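Local coordinates for ASCH domain-containing protein (PDB 1T62) that is of unknown function but carries an ASCH domain of the PUA clan, consistent with a role in RNA binding, at residues Val43-Leu55 / Asn96-Gly107. Numbering follows the deposited sequence.
Sequences VVSGRKTATCSSL and NKVSESFAQAEG
Lys48 lays its methylenes along the Glu106 carbonyl, CG 3.2 Å from Glu106 O, and runs side by side with the Glu106 side chain. With CG anti to the backbone N (chi1 165°) and a bend only at chi4, NZ donates to Ala50 O (2.9 Å), in its carbonyl plane, and to Glu106 O (3.2 Å), tilted 20° from that carbonyl's plane, and forms a salt bridge with Glu106 OE2 (3.3 Å). The long, flexible lysine chain suits a place where one ammonium group serves two backbone carbonyls and a carboxylate. Glu106 OE1 is also held by His120 of helix 113-128, while the terminal carboxylate of His166 of the second subunit, in the C-terminal polyhistidine tag, salt-bridges Lys48 NZ.

The helix end is pinned by its carbonyl: Ala105 O accepts from Thr49 N (2.7 Å), which lies in the carbonyl plane, and weakly from Ala50 N. Two small methyls then allow close approach, Ala50 CB meeting Ala105 CB at 3.9 Å. Further along, the Phe102 ring reaches the strand, edge toward Thr51 O, with Ala50 CB and Cys52 CB oblique to it. Ser99 caps this helix through Phe102 N.

Helix 100-105 runs at 107° to strand 50-54, outermost in this chain's mixed sheet, within the PUA-like fold of ASCH domains.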
loop_
_atom_site.group_PDB
_atom_site.type_symbol
_atom_site.label_atom_id
_atom_site.label_comp_id
_atom_site.label_asym_id
_atom_site.label_seq_id
_atom_site.Cartn_x
_atom_site.Cartn_y
_atom_site.Cartn_z
ATOM N N VAL B 43 11.267 3.468 9.896
ATOM C CA VAL B 43 12.278 4.090 9.053
ATOM C C VAL B 43 12.287 5.603 9.221
ATOM O O VAL B 43 13.329 6.206 9.505
ATOM C CB VAL B 43 12.050 3.712 7.560
ATOM C CG1 VAL B 43 12.801 4.669 6.635
ATOM C CG2 VAL B 43 12.520 2.275 7.323
ATOM N N VAL B 44 11.118 6.210 9.057
ATOM C CA VAL B 44 10.996 7.653 9.173
ATOM C C VAL B 44 11.374 8.157 10.562
ATOM O O VAL B 44 11.918 9.249 10.697
ATOM C CB VAL B 44 9.547 8.124 8.806
ATOM C CG1 VAL B 44 9.184 7.634 7.412
ATOM C CG2 VAL B 44 8.543 7.596 9.808
ATOM N N SER B 45 11.101 7.355 11.587
ATOM C CA SER B 45 11.404 7.738 12.966
ATOM C C SER B 45 12.889 7.610 13.291
ATOM O O SER B 45 13.330 7.958 14.382
ATOM C CB SER B 45 10.599 6.884 13.946
ATOM O OG SER B 45 11.034 5.538 13.921
ATOM N N GLY B 46 13.657 7.094 12.341
ATOM C CA GLY B 46 15.086 6.969 12.547
ATOM C C GLY B 46 15.514 5.718 13.277
ATOM O O GLY B 46 16.701 5.566 13.564
ATOM N N ARG B 47 14.566 4.827 13.571
ATOM C CA ARG B 47 14.870 3.583 14.278
ATOM C C ARG B 47 15.374 2.454 13.382
ATOM O O ARG B 47 16.341 1.772 13.732
ATOM C CB ARG B 47 13.647 3.112 15.061
ATOM C CG ARG B 47 13.201 4.100 16.123
ATOM C CD ARG B 47 12.224 3.465 17.095
ATOM N NE ARG B 47 11.844 4.372 18.175
ATOM C CZ ARG B 47 12.698 4.931 19.032
ATOM N NH1 ARG B 47 14.000 4.684 18.943
ATOM N NH2 ARG B 47 12.246 5.734 19.991
ATOM N N LYS B 48 14.728 2.238 12.240
ATOM C CA LYS B 48 15.157 1.182 11.322
ATOM C C LYS B 48 15.933 1.783 10.153
ATOM O O LYS B 48 15.360 2.439 9.276
ATOM C CB LYS B 48 13.950 0.399 10.799
ATOM C CG LYS B 48 14.252 -0.481 9.580
ATOM C CD LYS B 48 12.955 -0.986 8.970
ATOM C CE LYS B 48 13.180 -1.815 7.721
ATOM N NZ LYS B 48 13.792 -3.142 8.022
ATOM N N THR B 49 17.237 1.547 10.128
ATOM C CA THR B 49 18.070 2.107 9.077
ATOM C C THR B 49 18.691 1.082 8.146
ATOM O O THR B 49 19.625 1.400 7.410
ATOM C CB THR B 49 19.185 2.918 9.695
ATOM O OG1 THR B 49 20.126 2.034 10.314
ATOM C CG2 THR B 49 18.627 3.810 10.757
ATOM N N ALA B 50 18.185 -0.148 8.189
ATOM C CA ALA B 50 18.687 -1.219 7.333
ATOM C C ALA B 50 17.570 -2.140 6.850
ATOM O O ALA B 50 16.479 -2.178 7.424
ATOM C CB ALA B 50 19.729 -2.027 8.061
ATOM N N THR B 51 17.872 -2.890 5.795
ATOM C CA THR B 51 16.939 -3.821 5.180
ATOM C C THR B 51 17.709 -5.008 4.641
ATOM O O THR B 51 18.941 -5.031 4.628
ATOM C CB THR B 51 16.249 -3.184 3.984
ATOM O OG1 THR B 51 15.871 -1.851 4.322
ATOM C CG2 THR B 51 15.020 -3.963 3.598
ATOM N N CYS B 52 16.974 -6.000 4.178
ATOM C CA CYS B 52 17.613 -7.155 3.603
ATOM C C CYS B 52 16.617 -7.867 2.718
ATOM O O CYS B 52 15.435 -7.987 3.050
ATOM C CB CYS B 52 18.145 -8.083 4.696
ATOM S SG CYS B 52 16.909 -8.734 5.797
ATOM N N SER B 53 17.111 -8.299 1.566
ATOM C CA SER B 53 16.315 -9.012 0.591
ATOM C C SER B 53 17.096 -10.265 0.248
ATOM O O SER B 53 18.269 -10.378 0.606
ATOM C CB SER B 53 16.092 -8.137 -0.655
ATOM O OG SER B 53 17.286 -7.483 -1.064
ATOM N N SER B 54 16.440 -11.202 -0.431
ATOM C CA SER B 54 17.064 -12.467 -0.829
ATOM C C SER B 54 17.892 -12.329 -2.076
ATOM O O SER B 54 17.357 -12.019 -3.130
ATOM C CB SER B 54 16.002 -13.530 -1.092
ATOM O OG SER B 54 16.591 -14.671 -1.685
ATOM N N LEU B 55 19.191 -12.565 -1.967
ATOM C CA LEU B 55 20.064 -12.473 -3.127
ATOM C C LEU B 55 19.537 -13.405 -4.215
ATOM O O LEU B 55 19.761 -13.186 -5.404
ATOM C CB LEU B 55 21.485 -12.883 -2.757
ATOM C CG LEU B 55 22.399 -13.092 -3.963
ATOM C CD1 LEU B 55 22.485 -11.824 -4.788
ATOM C CD2 LEU B 55 23.742 -13.510 -3.472
ATOM N N ASN B 96 22.634 -16.956 8.385
ATOM C CA ASN B 96 23.069 -17.547 9.651
ATOM C C ASN B 96 24.304 -16.875 10.241
ATOM O O ASN B 96 24.789 -17.281 11.297
ATOM C CB ASN B 96 23.359 -19.038 9.457
ATOM C CG ASN B 96 24.468 -19.295 8.451
ATOM O OD1 ASN B 96 24.720 -20.434 8.072
ATOM N ND2 ASN B 96 25.138 -18.238 8.019
ATOM N N LYS B 97 24.805 -15.849 9.560
ATOM C CA LYS B 97 25.991 -15.116 10.000
ATOM C C LYS B 97 25.707 -13.659 10.364
ATOM O O LYS B 97 26.642 -12.896 10.568
ATOM C CB LYS B 97 27.060 -15.143 8.901
ATOM C CG LYS B 97 28.160 -16.181 9.098
ATOM C CD LYS B 97 29.027 -16.363 7.838
ATOM C CE LYS B 97 29.690 -15.058 7.355
ATOM N NZ LYS B 97 30.542 -15.230 6.122
ATOM N N VAL B 98 24.442 -13.255 10.452
ATOM C CA VAL B 98 24.159 -11.858 10.775
ATOM C C VAL B 98 24.527 -11.484 12.217
ATOM O O VAL B 98 24.282 -12.247 13.157
ATOM C CB VAL B 98 22.669 -11.495 10.530
ATOM C CG1 VAL B 98 22.239 -11.958 9.146
ATOM C CG2 VAL B 98 21.793 -12.101 11.609
ATOM N N SER B 99 25.116 -10.300 12.375
ATOM C CA SER B 99 25.529 -9.779 13.680
ATOM C C SER B 99 24.361 -9.062 14.320
ATOM O O SER B 99 23.508 -8.536 13.611
ATOM C CB SER B 99 26.646 -8.767 13.508
ATOM O OG SER B 99 26.150 -7.609 12.862
ATOM N N GLU B 100 24.315 -9.019 15.647
ATOM C CA GLU B 100 23.221 -8.326 16.309
ATOM C C GLU B 100 23.267 -6.857 15.883
ATOM O O GLU B 100 22.264 -6.138 15.938
ATOM C CB GLU B 100 23.350 -8.452 17.822
ATOM C CG GLU B 100 24.712 -8.113 18.368
ATOM C CD GLU B 100 24.722 -8.072 19.885
ATOM O OE1 GLU B 100 25.824 -8.009 20.480
ATOM O OE2 GLU B 100 23.623 -8.097 20.485
ATOM N N SER B 101 24.449 -6.436 15.442
ATOM C CA SER B 101 24.693 -5.078 14.969
ATOM C C SER B 101 23.716 -4.762 13.844
ATOM O O SER B 101 22.990 -3.769 13.879
ATOM C CB SER B 101 26.131 -4.983 14.453
ATOM O OG SER B 101 26.392 -3.742 13.826
ATOM N N PHE B 102 23.702 -5.623 12.836
ATOM C CA PHE B 102 22.812 -5.432 11.713
ATOM C C PHE B 102 21.348 -5.557 12.133
ATOM O O PHE B 102 20.488 -4.857 11.595
ATOM C CB PHE B 102 23.143 -6.441 10.598
ATOM C CG PHE B 102 22.208 -6.379 9.409
ATOM C CD1 PHE B 102 21.023 -7.115 9.391
ATOM C CD2 PHE B 102 22.498 -5.567 8.325
ATOM C CE1 PHE B 102 20.136 -7.041 8.305
ATOM C CE2 PHE B 102 21.615 -5.483 7.233
ATOM C CZ PHE B 102 20.430 -6.224 7.227
ATOM N N ALA B 103 21.058 -6.430 13.095
ATOM C CA ALA B 103 19.680 -6.619 13.521
ATOM C C ALA B 103 19.094 -5.393 14.215
ATOM O O ALA B 103 17.918 -5.085 14.036
ATOM C CB ALA B 103 19.572 -7.823 14.411
ATOM N N GLN B 104 19.899 -4.692 15.005
ATOM C CA GLN B 104 19.407 -3.505 15.694
ATOM C C GLN B 104 19.153 -2.415 14.651
ATOM O O GLN B 104 18.158 -1.672 14.718
ATOM C CB GLN B 104 20.423 -3.048 16.751
ATOM C CG GLN B 104 20.774 -4.157 17.749
ATOM C CD GLN B 104 21.620 -3.679 18.916
ATOM O OE1 GLN B 104 22.543 -2.879 18.746
ATOM N NE2 GLN B 104 21.319 -4.185 20.109
ATOM N N ALA B 105 20.054 -2.337 13.679
ATOM C CA ALA B 105 19.917 -1.379 12.598
ATOM C C ALA B 105 18.629 -1.701 11.835
ATOM O O ALA B 105 17.926 -0.800 11.373
ATOM C CB ALA B 105 21.094 -1.489 11.677
ATOM N N GLU B 106 18.336 -3.001 11.728
ATOM C CA GLU B 106 17.168 -3.550 11.029
ATOM C C GLU B 106 15.836 -3.183 11.673
ATOM O O GLU B 106 14.776 -3.310 11.039
ATOM C CB GLU B 106 17.293 -5.068 10.973
ATOM C CG GLU B 106 17.379 -5.644 9.584
ATOM C CD GLU B 106 16.029 -6.048 9.027
ATOM O OE1 GLU B 106 16.002 -6.653 7.935
ATOM O OE2 GLU B 106 14.996 -5.763 9.672
ATOM N N GLY B 107 15.895 -2.744 12.934
ATOM C CA GLY B 107 14.692 -2.365 13.659
ATOM C C GLY B 107 14.582 -2.979 15.042
ATOM O O GLY B 107 13.582 -2.792 15.739
#